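PDB 2GX8: NIF3-related protein from Bacillus cereus, which is of unknown function but carries a two-metal zinc site of the NIF3 family and a separate domain that is probably regulatory. Local coordinates for residues Leu55-Leu60 with Lys115-Asp120; Glu80-Gly85 with Asn119-Tyr124; Lys178-Ala183 with Val226-Ile231. All coordinates share one frame; numbering follows the deposited sequence.

Contact 1. Residues Leu55-Leu60 with Lys115-Asp120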
ATOM      1  N   LEU C  55     -27.852   4.097  10.442  1.00 55.86           N
ATOM      2  CA  LEU C  55     -28.920   3.490   9.662  1.00 56.06           C
ATOM      3  C   LEU C  55     -28.295   2.644   8.567  1.00 56.02           C
ATOM      4  O   LEU C  55     -27.469   3.133   7.787  1.00 57.76           O
ATOM      5  CB  LEU C  55     -29.860   4.552   9.048  1.00 55.41           C
ATOM      6  CG  LEU C  55     -31.097   4.028   8.276  1.00 55.25           C
ATOM      7  CD1 LEU C  55     -32.075   3.268   9.205  1.00 51.35           C
ATOM      8  CD2 LEU C  55     -31.834   5.164   7.531  1.00 54.87           C
ATOM      9  N   GLN C  56     -28.664   1.376   8.514  1.00 56.13           N
ATOM     10  CA  GLN C  56     -28.108   0.509   7.495  1.00 55.97           C
ATOM     11  C   GLN C  56     -29.138   0.123   6.452  1.00 56.96           C
ATOM     12  O   GLN C  56     -28.826  -0.003   5.256  1.00 57.27           O
ATOM     13  CB  GLN C  56     -27.491  -0.734   8.122  1.00 57.08           C
ATOM     14  CG  GLN C  56     -26.259  -0.426   8.976  1.00 57.55           C
ATOM     15  CD  GLN C  56     -25.371  -1.614   9.137  1.00 60.12           C
ATOM     16  OE1 GLN C  56     -25.819  -2.696   9.523  1.00 66.15           O
ATOM     17  NE2 GLN C  56     -24.088  -1.431   8.846  1.00 62.38           N
ATOM     18  N   ILE C  57     -30.383  -0.049   6.883  1.00 57.35           N
ATOM     19  CA  ILE C  57     -31.435  -0.449   5.949  1.00 57.36           C
ATOM     20  C   ILE C  57     -32.703   0.288   6.252  1.00 57.02           C
ATOM     21  O   ILE C  57     -33.139   0.313   7.397  1.00 58.43           O
ATOM     22  CB  ILE C  57     -31.618  -1.991   5.979  1.00 57.58           C
ATOM     23  CG1 ILE C  57     -30.584  -2.616   5.062  1.00 60.00           C
ATOM     24  CG2 ILE C  57     -32.963  -2.451   5.467  1.00 57.11           C
ATOM     25  CD1 ILE C  57     -30.460  -4.080   5.238  1.00 66.90           C
ATOM     26  N   GLY C  58     -33.286   0.920   5.238  1.00 56.98           N
ATOM     27  CA  GLY C  58     -34.560   1.608   5.428  1.00 54.65           C
ATOM     28  C   GLY C  58     -34.462   3.104   5.541  1.00 55.23           C
ATOM     29  O   GLY C  58     -33.528   3.708   5.001  1.00 55.43           O
ATOM     30  N   ALA C  59     -35.453   3.684   6.233  1.00 55.23           N
ATOM     31  CA  ALA C  59     -35.620   5.131   6.469  1.00 54.86           C
ATOM     32  C   ALA C  59     -36.172   5.360   7.879  1.00 54.98           C
ATOM     33  O   ALA C  59     -36.846   4.497   8.430  1.00 54.80           O
ATOM     34  CB  ALA C  59     -36.577   5.702   5.482  1.00 54.36           C
ATOM     35  N   LEU C  60     -35.895   6.521   8.464  1.00 55.33           N
ATOM     36  CA  LEU C  60     -36.388   6.804   9.819  1.00 55.57           C
ATOM     37  C   LEU C  60     -37.476   7.873   9.847  1.00 56.33           C
ATOM     38  O   LEU C  60     -38.053   8.145  10.901  1.00 56.64           O
ATOM     39  CB  LEU C  60     -35.235   7.223  10.733  1.00 55.28           C
ATOM     40  CG  LEU C  60     -34.112   6.215  10.915  1.00 53.14           C
ATOM     41  CD1 LEU C  60     -32.889   6.925  11.424  1.00 54.61           C
ATOM     42  CD2 LEU C  60     -34.534   5.051  11.825  1.00 53.01           C
ATOM     43  N   LYS C 115     -36.471  -9.561   3.688  1.00 57.21           N
ATOM     44  CA  LYS C 115     -37.553  -9.540   4.659  1.00 56.82           C
ATOM     45  C   LYS C 115     -37.676  -8.145   5.300  1.00 57.08           C
ATOM     46  O   LYS C 115     -38.792  -7.640   5.465  1.00 57.10           O
ATOM     47  CB  LYS C 115     -37.372 -10.654   5.685  1.00 56.27           C
ATOM     48  CG  LYS C 115     -38.457 -10.723   6.742  1.00 58.38           C
ATOM     49  CD  LYS C 115     -38.491 -12.086   7.477  1.00 57.59           C
ATOM     50  CE  LYS C 115     -39.210 -13.132   6.614  1.00 59.15           C
ATOM     51  NZ  LYS C 115     -39.258 -14.484   7.227  1.00 61.41           N
ATOM     52  N   CYS C 116     -36.539  -7.515   5.610  1.00 56.99           N
ATOM     53  CA  CYS C 116     -36.505  -6.144   6.172  1.00 57.54           C
ATOM     54  C   CYS C 116     -37.031  -5.128   5.189  1.00 56.76           C
ATOM     55  O   CYS C 116     -37.847  -4.267   5.537  1.00 59.07           O
ATOM     56  CB  CYS C 116     -35.079  -5.733   6.536  1.00 56.35           C
ATOM     57  SG  CYS C 116     -34.357  -6.628   7.879  1.00 65.34           S
ATOM     58  N   ILE C 117     -36.553  -5.204   3.954  1.00 56.42           N
ATOM     59  CA  ILE C 117     -37.026  -4.263   2.937  1.00 56.71           C
ATOM     60  C   ILE C 117     -38.495  -4.426   2.585  1.00 55.43           C
ATOM     61  O   ILE C 117     -39.214  -3.436   2.541  1.00 59.00           O
ATOM     62  CB  ILE C 117     -36.142  -4.260   1.673  1.00 57.48           C
ATOM     63  CG1 ILE C 117     -34.859  -3.473   1.971  1.00 56.00           C
ATOM     64  CG2 ILE C 117     -36.894  -3.614   0.490  1.00 56.89           C
ATOM     65  CD1 ILE C 117     -33.989  -3.230   0.758  1.00 58.54           C
ATOM     66  N   LYS C 118     -38.955  -5.648   2.354  1.00 54.21           N
ATOM     67  CA  LYS C 118     -40.363  -5.878   2.025  1.00 52.66           C
ATOM     68  C   LYS C 118     -41.335  -5.461   3.123  1.00 52.58           C
ATOM     69  O   LYS C 118     -42.486  -5.107   2.859  1.00 51.71           O
ATOM     70  CB  LYS C 118     -40.618  -7.342   1.663  1.00 52.31           C
ATOM     71  CG  LYS C 118     -40.070  -7.735   0.325  1.00 52.62           C
ATOM     72  CD  LYS C 118     -40.627  -9.046  -0.122  1.00 52.41           C
ATOM     73  CE  LYS C 118     -39.989  -9.459  -1.434  1.00 53.18           C
ATOM     74  NZ  LYS C 118     -40.656 -10.667  -2.014  1.00 52.99           N
ATOM     75  N   ASN C 119     -40.859  -5.495   4.357  1.00 53.53           N
ATOM     76  CA  ASN C 119     -41.692  -5.170   5.499  1.00 53.61           C
ATOM     77  C   ASN C 119     -41.443  -3.801   6.086  1.00 53.36           C
ATOM     78  O   ASN C 119     -41.847  -3.550   7.218  1.00 52.82           O
ATOM     79  CB  ASN C 119     -41.538  -6.260   6.557  1.00 53.22           C
ATOM     80  CG  ASN C 119     -42.196  -7.556   6.136  1.00 56.14           C
ATOM     81  OD1 ASN C 119     -43.436  -7.667   6.140  1.00 57.32           O
ATOM     82  ND2 ASN C 119     -41.383  -8.549   5.775  1.00 53.70           N
ATOM     83  N   ASP C 120     -40.786  -2.925   5.320  1.00 53.58           N
ATOM     84  CA  ASP C 120     -40.491  -1.549   5.761  1.00 54.64           C
ATOM     85  C   ASP C 120     -39.852  -1.504   7.160  1.00 55.95           C
ATOM     86  O   ASP C 120     -40.245  -0.677   7.991  1.00 57.42           O
ATOM     87  CB  ASP C 120     -41.754  -0.662   5.731  1.00 53.52           C
ATOM     88  CG  ASP C 120     -42.327  -0.489   4.337  1.00 54.34           C
ATOM     89  OD1 ASP C 120     -41.616  -0.828   3.383  1.00 49.10           O
ATOM     90  OD2 ASP C 120     -43.486   0.018   4.183  1.00 55.72           O
TER
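Ile57 meets Cys116 and Ile117 where strand 54-56, the outermost of its sheet within the chain, runs into a classic beta bulge beside the end of helix 108-118. Gln56 and Ile57 together face Ile123 of strand 122-125, and the chain then turns a corner at Ile57, leaving its side chain directed at the last turn of the helix.

Across the two segments the contact is purely apolar. One methyl does the touching on the strand side: Ile57 CG2 lies 4.0 Å from Cys116 CB and 4.1 Å from Ile117 CG1, so it sits against two consecutive helical residues. The torsion of Cys116 (chi1 -67°) turns SG beside its own backbone N, and it is the CB, not the sulfur, that faces the isoleucine. The Ile57 side chain runs roughly perpendicular to that of Ile117, the methyl of one abutting the CG1 methylene of the other. All three residues are buried; Cys116 is further covered by Val78 and Ile123.

The same corner lies at a subunit interface. Ile57 and Gly58 pair in a parallel ladder with a strand of the second subunit, which carries the sheet across the interface, while Ile117 packs on Ile117 of that subunit. Between the two chains, Lys118 and Asp120 form reciprocal salt bridges with Asp120 and Lys118 of the second subunit.

Backbone and amide bonds finish the helix. Asp120, with positive phi, is the C-prime residue of a Schellman motif, its N reaching Ile117 O at 3.2 Å. One turn back, Lys115 O takes two donors from Asn119: a weak bond from the backbone N, and a stronger one from ND2, 2.8 Å away with an N-H...O angle of 159°, lying close to the side-chain amide plane.

Contact 2. Residues Glu80-Gly85 with Asn119-Tyr124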
ATOM      1  N   GLU C  80     -39.740 -11.618  14.631  1.00 58.02           N
ATOM      2  CA  GLU C  80     -40.185 -11.133  15.941  1.00 57.76           C
ATOM      3  C   GLU C  80     -40.630  -9.676  15.879  1.00 57.41           C
ATOM      4  O   GLU C  80     -41.604  -9.277  16.520  1.00 56.94           O
ATOM      5  CB  GLU C  80     -39.070 -11.282  16.965  1.00 57.48           C
ATOM      6  CG  GLU C  80     -39.509 -11.017  18.395  1.00 59.29           C
ATOM      7  CD  GLU C  80     -38.361 -11.061  19.380  1.00 60.23           C
ATOM      8  OE1 GLU C  80     -38.602 -11.433  20.552  1.00 61.53           O
ATOM      9  OE2 GLU C  80     -37.217 -10.748  18.972  1.00 60.40           O
ATOM     10  N   ALA C  81     -39.903  -8.896  15.086  1.00 56.59           N
ATOM     11  CA  ALA C  81     -40.190  -7.494  14.903  1.00 56.12           C
ATOM     12  C   ALA C  81     -41.529  -7.323  14.173  1.00 56.17           C
ATOM     13  O   ALA C  81     -42.260  -6.359  14.413  1.00 56.98           O
ATOM     14  CB  ALA C  81     -39.069  -6.837  14.139  1.00 55.96           C
ATOM     15  N   ILE C  82     -41.845  -8.273  13.296  1.00 55.91           N
ATOM     16  CA  ILE C  82     -43.102  -8.268  12.554  1.00 54.74           C
ATOM     17  C   ILE C  82     -44.281  -8.678  13.461  1.00 56.01           C
ATOM     18  O   ILE C  82     -45.408  -8.143  13.319  1.00 55.24           O
ATOM     19  CB  ILE C  82     -42.978  -9.151  11.287  1.00 54.11           C
ATOM     20  CG1 ILE C  82     -41.844  -8.625  10.427  1.00 50.83           C
ATOM     21  CG2 ILE C  82     -44.240  -9.151  10.457  1.00 53.00           C
ATOM     22  CD1 ILE C  82     -41.541  -9.481   9.251  1.00 50.31           C
ATOM     23  N   GLN C  83     -44.040  -9.586  14.411  1.00 56.20           N
ATOM     24  CA  GLN C  83     -45.133 -10.008  15.311  1.00 57.77           C
ATOM     25  C   GLN C  83     -45.438  -8.960  16.384  1.00 57.27           C
ATOM     26  O   GLN C  83     -46.475  -9.026  17.061  1.00 57.73           O
ATOM     27  CB  GLN C  83     -44.846 -11.370  15.956  1.00 58.06           C
ATOM     28  CG  GLN C  83     -44.864 -12.557  14.990  1.00 62.58           C
ATOM     29  CD  GLN C  83     -46.263 -12.883  14.399  1.00 68.94           C
ATOM     30  OE1 GLN C  83     -46.371 -13.357  13.261  1.00 69.13           O
ATOM     31  NE2 GLN C  83     -47.328 -12.634  15.174  1.00 69.20           N
ATOM     32  N   LEU C  84     -44.526  -7.998  16.527  1.00 56.81           N
ATOM     33  CA  LEU C  84     -44.637  -6.936  17.525  1.00 55.85           C
ATOM     34  C   LEU C  84     -45.121  -5.607  16.951  1.00 55.91           C
ATOM     35  O   LEU C  84     -45.694  -4.788  17.681  1.00 56.76           O
ATOM     36  CB  LEU C  84     -43.285  -6.719  18.207  1.00 56.04           C
ATOM     37  CG  LEU C  84     -42.753  -7.795  19.148  1.00 54.07           C
ATOM     38  CD1 LEU C  84     -41.320  -7.500  19.457  1.00 52.42           C
ATOM     39  CD2 LEU C  84     -43.603  -7.864  20.430  1.00 53.16           C
ATOM     40  N   GLY C  85     -44.906  -5.405  15.648  1.00 55.35           N
ATOM     41  CA  GLY C  85     -45.262  -4.144  14.979  1.00 53.00           C
ATOM     42  C   GLY C  85     -44.093  -3.162  15.070  1.00 52.29           C
ATOM     43  O   GLY C  85     -44.272  -1.942  15.065  1.00 50.67           O
ATOM     44  N   ASN C 119     -40.859  -5.495   4.357  1.00 53.53           N
ATOM     45  CA  ASN C 119     -41.692  -5.170   5.499  1.00 53.61           C
ATOM     46  C   ASN C 119     -41.443  -3.801   6.086  1.00 53.36           C
ATOM     47  O   ASN C 119     -41.847  -3.550   7.218  1.00 52.82           O
ATOM     48  CB  ASN C 119     -41.538  -6.260   6.557  1.00 53.22           C
ATOM     49  CG  ASN C 119     -42.196  -7.556   6.136  1.00 56.14           C
ATOM     50  OD1 ASN C 119     -43.436  -7.667   6.140  1.00 57.32           O
ATOM     51  ND2 ASN C 119     -41.383  -8.549   5.775  1.00 53.70           N
ATOM     52  N   ASP C 120     -40.786  -2.925   5.320  1.00 53.58           N
ATOM     53  CA  ASP C 120     -40.491  -1.549   5.761  1.00 54.64           C
ATOM     54  C   ASP C 120     -39.852  -1.504   7.160  1.00 55.95           C
ATOM     55  O   ASP C 120     -40.245  -0.677   7.991  1.00 57.42           O
ATOM     56  CB  ASP C 120     -41.754  -0.662   5.731  1.00 53.52           C
ATOM     57  CG  ASP C 120     -42.327  -0.489   4.337  1.00 54.34           C
ATOM     58  OD1 ASP C 120     -41.616  -0.828   3.383  1.00 49.10           O
ATOM     59  OD2 ASP C 120     -43.486   0.018   4.183  1.00 55.72           O
ATOM     60  N   ILE C 121     -38.889  -2.396   7.419  1.00 56.49           N
ATOM     61  CA  ILE C 121     -38.218  -2.429   8.715  1.00 57.01           C
ATOM     62  C   ILE C 121     -36.854  -1.771   8.639  1.00 56.97           C
ATOM     63  O   ILE C 121     -36.032  -2.179   7.831  1.00 57.96           O
ATOM     64  CB  ILE C 121     -38.038  -3.847   9.242  1.00 56.47           C
ATOM     65  CG1 ILE C 121     -39.408  -4.469   9.513  1.00 59.30           C
ATOM     66  CG2 ILE C 121     -37.180  -3.843  10.542  1.00 54.64           C
ATOM     67  CD1 ILE C 121     -39.290  -5.888  10.029  1.00 61.62           C
ATOM     68  N   ALA C 122     -36.635  -0.753   9.478  1.00 55.89           N
ATOM     69  CA  ALA C 122     -35.389  -0.030   9.511  1.00 54.34           C
ATOM     70  C   ALA C 122     -34.416  -0.791  10.404  1.00 54.18           C
ATOM     71  O   ALA C 122     -34.806  -1.336  11.430  1.00 52.82           O
ATOM     72  CB  ALA C 122     -35.610   1.366  10.022  1.00 54.46           C
ATOM     73  N   ILE C 123     -33.158  -0.851   9.980  1.00 54.64           N
ATOM     74  CA  ILE C 123     -32.120  -1.552  10.716  1.00 54.44           C
ATOM     75  C   ILE C 123     -31.043  -0.519  11.046  1.00 55.71           C
ATOM     76  O   ILE C 123     -30.450   0.098  10.160  1.00 54.06           O
ATOM     77  CB  ILE C 123     -31.533  -2.706   9.892  1.00 55.86           C
ATOM     78  CG1 ILE C 123     -32.615  -3.729   9.521  1.00 55.62           C
ATOM     79  CG2 ILE C 123     -30.360  -3.405  10.647  1.00 53.03           C
ATOM     80  CD1 ILE C 123     -33.264  -4.378  10.723  1.00 57.63           C
ATOM     81  N   TYR C 124     -30.802  -0.333  12.340  1.00 56.55           N
ATOM     82  CA  TYR C 124     -29.829   0.631  12.796  1.00 56.51           C
ATOM     83  C   TYR C 124     -28.720  -0.084  13.563  1.00 56.91           C
ATOM     84  O   TYR C 124     -29.001  -0.900  14.453  1.00 58.73           O
ATOM     85  CB  TYR C 124     -30.548   1.684  13.663  1.00 57.49           C
ATOM     86  CG  TYR C 124     -29.650   2.723  14.297  1.00 57.63           C
ATOM     87  CD1 TYR C 124     -29.036   2.471  15.534  1.00 58.15           C
ATOM     88  CD2 TYR C 124     -29.434   3.951  13.694  1.00 56.42           C
ATOM     89  CE1 TYR C 124     -28.229   3.393  16.140  1.00 56.53           C
ATOM     90  CE2 TYR C 124     -28.608   4.902  14.309  1.00 57.91           C
ATOM     91  CZ  TYR C 124     -28.020   4.602  15.533  1.00 57.33           C
ATOM     92  OH  TYR C 124     -27.202   5.492  16.173  1.00 57.44           O
TER
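The flat group here is the side-chain amide of Asn119, and one of its faces is covered by the end of Ile82. Ile82 CD1 stands over the C-N bond, towards its ND2 end, 3.6 Å from Asn119 ND2 and 3.7 Å from Asn119 CG. At the edge of the same amide, the bond from ND2 to Lys115 O would limit rotation of the group, leaving a face for the isoleucine methyl.

Beside this lies a small aliphatic contact. Ile121 extends its CD1 to within 3.8 Å of Ile82 CG1 and 4.2 Å of Ala81 CB, so the tip of one side chain meets two adjacent helical residues. Its CG1 stands anti to the carbonyl carbon (chi1 -65°) and its chain is fully extended beyond, which carries CD1 out to the helix. The Ile82 side chain lies nearly perpendicular to those of both Asn119 and Ile121.

Helix 75-84 is the crossover between parallel strands 66-70 and 88-91, and Ala81 also rests on Leu68 and Ile89 of those strands. Ile121 touches Ile89 as well, just where the chain leaves helix 108-118 and enters strand 122-125.

Contact 3. Residues Lys178-Ala183 with Val226-Ile231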
ATOM      1  N   LYS C 178     -25.229  31.042  34.386  1.00 55.68           N
ATOM      2  CA  LYS C 178     -26.312  30.077  34.563  1.00 55.79           C
ATOM      3  C   LYS C 178     -26.555  29.324  33.275  1.00 55.65           C
ATOM      4  O   LYS C 178     -26.746  28.121  33.290  1.00 56.13           O
ATOM      5  CB  LYS C 178     -27.606  30.765  35.002  1.00 55.95           C
ATOM      6  CG  LYS C 178     -28.716  29.786  35.381  1.00 57.24           C
ATOM      7  CD  LYS C 178     -30.013  30.503  35.710  1.00 57.92           C
ATOM      8  CE  LYS C 178     -31.059  29.546  36.285  1.00 60.76           C
ATOM      9  NZ  LYS C 178     -31.523  28.501  35.329  1.00 61.69           N
ATOM     10  N   ALA C 179     -26.536  30.059  32.166  1.00 55.90           N
ATOM     11  CA  ALA C 179     -26.765  29.513  30.838  1.00 55.76           C
ATOM     12  C   ALA C 179     -25.683  28.526  30.460  1.00 55.91           C
ATOM     13  O   ALA C 179     -25.960  27.497  29.881  1.00 56.25           O
ATOM     14  CB  ALA C 179     -26.817  30.631  29.832  1.00 55.41           C
ATOM     15  N   LEU C 180     -24.440  28.865  30.769  1.00 57.12           N
ATOM     16  CA  LEU C 180     -23.311  27.986  30.487  1.00 57.38           C
ATOM     17  C   LEU C 180     -23.419  26.694  31.283  1.00 58.26           C
ATOM     18  O   LEU C 180     -23.245  25.608  30.738  1.00 58.54           O
ATOM     19  CB  LEU C 180     -22.008  28.689  30.826  1.00 57.29           C
ATOM     20  CG  LEU C 180     -21.483  29.759  29.868  1.00 57.74           C
ATOM     21  CD1 LEU C 180     -20.296  30.427  30.499  1.00 59.93           C
ATOM     22  CD2 LEU C 180     -21.076  29.173  28.527  1.00 55.17           C
ATOM     23  N   GLY C 181     -23.739  26.830  32.567  1.00 58.63           N
ATOM     24  CA  GLY C 181     -23.862  25.704  33.479  1.00 58.80           C
ATOM     25  C   GLY C 181     -24.982  24.761  33.118  1.00 59.23           C
ATOM     26  O   GLY C 181     -24.738  23.568  32.937  1.00 58.53           O
ATOM     27  N   ASP C 182     -26.201  25.308  33.016  1.00 59.68           N
ATOM     28  CA  ASP C 182     -27.400  24.558  32.628  1.00 60.32           C
ATOM     29  C   ASP C 182     -27.173  23.771  31.338  1.00 60.44           C
ATOM     30  O   ASP C 182     -27.652  22.653  31.208  1.00 60.37           O
ATOM     31  CB  ASP C 182     -28.609  25.489  32.475  1.00 60.22           C
ATOM     32  CG  ASP C 182     -29.108  26.042  33.810  1.00 61.08           C
ATOM     33  OD1 ASP C 182     -28.511  25.747  34.874  1.00 61.41           O
ATOM     34  OD2 ASP C 182     -30.120  26.772  33.792  1.00 61.77           O
ATOM     35  N   ALA C 183     -26.410  24.358  30.417  1.00 60.83           N
ATOM     36  CA  ALA C 183     -26.057  23.736  29.140  1.00 61.52           C
ATOM     37  C   ALA C 183     -24.945  22.674  29.246  1.00 61.75           C
ATOM     38  O   ALA C 183     -24.535  22.103  28.229  1.00 62.01           O
ATOM     39  CB  ALA C 183     -25.667  24.812  28.113  1.00 61.42           C
ATOM     40  N   VAL C 226     -16.633  41.618  32.683  1.00 57.84           N
ATOM     41  CA  VAL C 226     -16.350  40.389  33.408  1.00 56.64           C
ATOM     42  C   VAL C 226     -15.857  39.346  32.417  1.00 56.10           C
ATOM     43  O   VAL C 226     -16.440  39.159  31.347  1.00 56.15           O
ATOM     44  CB  VAL C 226     -17.613  39.906  34.190  1.00 55.86           C
ATOM     45  CG1 VAL C 226     -17.366  38.601  34.894  1.00 56.60           C
ATOM     46  CG2 VAL C 226     -17.981  40.917  35.190  1.00 55.34           C
ATOM     47  N   ARG C 227     -14.752  38.705  32.781  1.00 56.54           N
ATOM     48  CA  ARG C 227     -14.116  37.680  31.984  1.00 55.63           C
ATOM     49  C   ARG C 227     -14.506  36.377  32.644  1.00 54.83           C
ATOM     50  O   ARG C 227     -14.002  36.035  33.724  1.00 56.05           O
ATOM     51  CB  ARG C 227     -12.593  37.841  32.031  1.00 56.58           C
ATOM     52  CG  ARG C 227     -11.870  37.196  30.890  1.00 56.63           C
ATOM     53  CD  ARG C 227     -10.333  37.056  31.075  1.00 57.08           C
ATOM     54  NE  ARG C 227      -9.955  35.698  31.467  1.00 61.47           N
ATOM     55  CZ  ARG C 227      -9.285  34.833  30.712  1.00 59.26           C
ATOM     56  NH1 ARG C 227      -8.847  35.142  29.502  1.00 61.99           N
ATOM     57  NH2 ARG C 227      -9.024  33.644  31.186  1.00 60.30           N
ATOM     58  N   ILE C 228     -15.424  35.662  32.006  1.00 54.39           N
ATOM     59  CA  ILE C 228     -15.913  34.399  32.521  1.00 52.74           C
ATOM     60  C   ILE C 228     -15.278  33.255  31.762  1.00 52.46           C
ATOM     61  O   ILE C 228     -15.328  33.208  30.541  1.00 52.55           O
ATOM     62  CB  ILE C 228     -17.461  34.269  32.367  1.00 52.95           C
ATOM     63  CG1 ILE C 228     -18.187  35.474  33.004  1.00 54.22           C
ATOM     64  CG2 ILE C 228     -17.969  32.924  32.959  1.00 48.85           C
ATOM     65  CD1 ILE C 228     -19.694  35.525  32.727  1.00 52.55           C
ATOM     66  N   GLU C 229     -14.685  32.327  32.488  1.00 52.66           N
ATOM     67  CA  GLU C 229     -14.117  31.157  31.845  1.00 53.48           C
ATOM     68  C   GLU C 229     -14.727  29.892  32.411  1.00 54.42           C
ATOM     69  O   GLU C 229     -15.135  29.848  33.586  1.00 54.97           O
ATOM     70  CB  GLU C 229     -12.600  31.135  31.934  1.00 53.36           C
ATOM     71  CG  GLU C 229     -12.047  30.974  33.295  1.00 57.89           C
ATOM     72  CD  GLU C 229     -10.550  30.825  33.279  1.00 63.64           C
ATOM     73  OE1 GLU C 229      -9.869  31.622  32.614  1.00 69.90           O
ATOM     74  OE2 GLU C 229     -10.040  29.910  33.947  1.00 67.89           O
ATOM     75  N   THR C 230     -14.816  28.874  31.565  1.00 54.96           N
ATOM     76  CA  THR C 230     -15.392  27.601  31.964  1.00 55.04           C
ATOM     77  C   THR C 230     -14.871  26.536  31.007  1.00 57.34           C
ATOM     78  O   THR C 230     -14.563  26.825  29.837  1.00 58.17           O
ATOM     79  CB  THR C 230     -16.935  27.642  31.979  1.00 53.57           C
ATOM     80  OG1 THR C 230     -17.438  26.585  32.802  1.00 55.34           O
ATOM     81  CG2 THR C 230     -17.516  27.529  30.604  1.00 50.24           C
ATOM     82  N   ILE C 231     -14.735  25.320  31.518  1.00 57.33           N
ATOM     83  CA  ILE C 231     -14.222  24.210  30.745  1.00 58.21           C
ATOM     84  C   ILE C 231     -15.372  23.418  30.074  1.00 57.71           C
ATOM     85  O   ILE C 231     -16.478  23.320  30.605  1.00 56.97           O
ATOM     86  CB  ILE C 231     -13.292  23.316  31.659  1.00 59.41           C
ATOM     87  CG1 ILE C 231     -12.480  22.283  30.850  1.00 59.88           C
ATOM     88  CG2 ILE C 231     -14.080  22.673  32.809  1.00 59.69           C
ATOM     89  CD1 ILE C 231     -11.455  21.508  31.681  1.00 58.49           C
TER
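Glu229 OE1 is gripped by two arginines, on the side of strand 221-233 turned from the Leu180-Thr230 contact. Arg227 NH2 of its own strand comes to 2.6 Å from Glu229 OE1, a salt bridge whose hydrogen bond is weak because it is bent to 124°, and Arg227 NE of the third subunit adds a second salt bridge. A sounder bond spans one turn of the helix: Lys178 NZ to Asp182 OD2, 2.7 Å, on the syn lone pair of the oxygen, while Asp182 OD1 is held by His193.

Helix and strand themselves meet through methyls. Leu180 CD1 lies 4.0 Å from Thr230 CG2 and 4.2 Å from Ile228 CG2, and the Leu180 and Thr230 side chains lie side by side, pointing opposite ways. The torsion of Thr230 (chi1 -160°) splits its branches: CG2 goes to the leucine, and OG1 bonds to Cys194 O on the neighbouring strand.

Strands 150-168, 194-206, 221-233 and 255-260 with helices 170-182 and 237-247 follow the beta-alpha-beta-beta-alpha-beta order of a ferredoxin-like fold, in which Leu180 also packs on Val240 and Met244. Alternation along the strand thus gives its two sides different chemistry: Ile228 and Thr230 bury methyls under helix 170-182, whereas Arg227 and Glu229 pair their charges with Glu229 and Arg227 of other subunits.

Contacts 1 and 2 are neighbours that touch. Their centres are 8 Å apart, they share Asn119 and Asp120, and their strands are probably joined by two hydrogen bonds, Gln56 N to Ile123 O at 2.7 Å and Ile57 O to Ile123 N at 2.8 Å. Both reach the same sheet, whose strand ends lead to zinc ligands: His92 and His93 directly follow strand 88-91, and Asp131 lies on the helix after strand 122-125. No residue of the three contacts is itself a zinc ligand. Contact 3 belongs to the separate, probably regulatory domain, its centre about 43 Å from that of contact 1 and about 44 Å from that of contact 2.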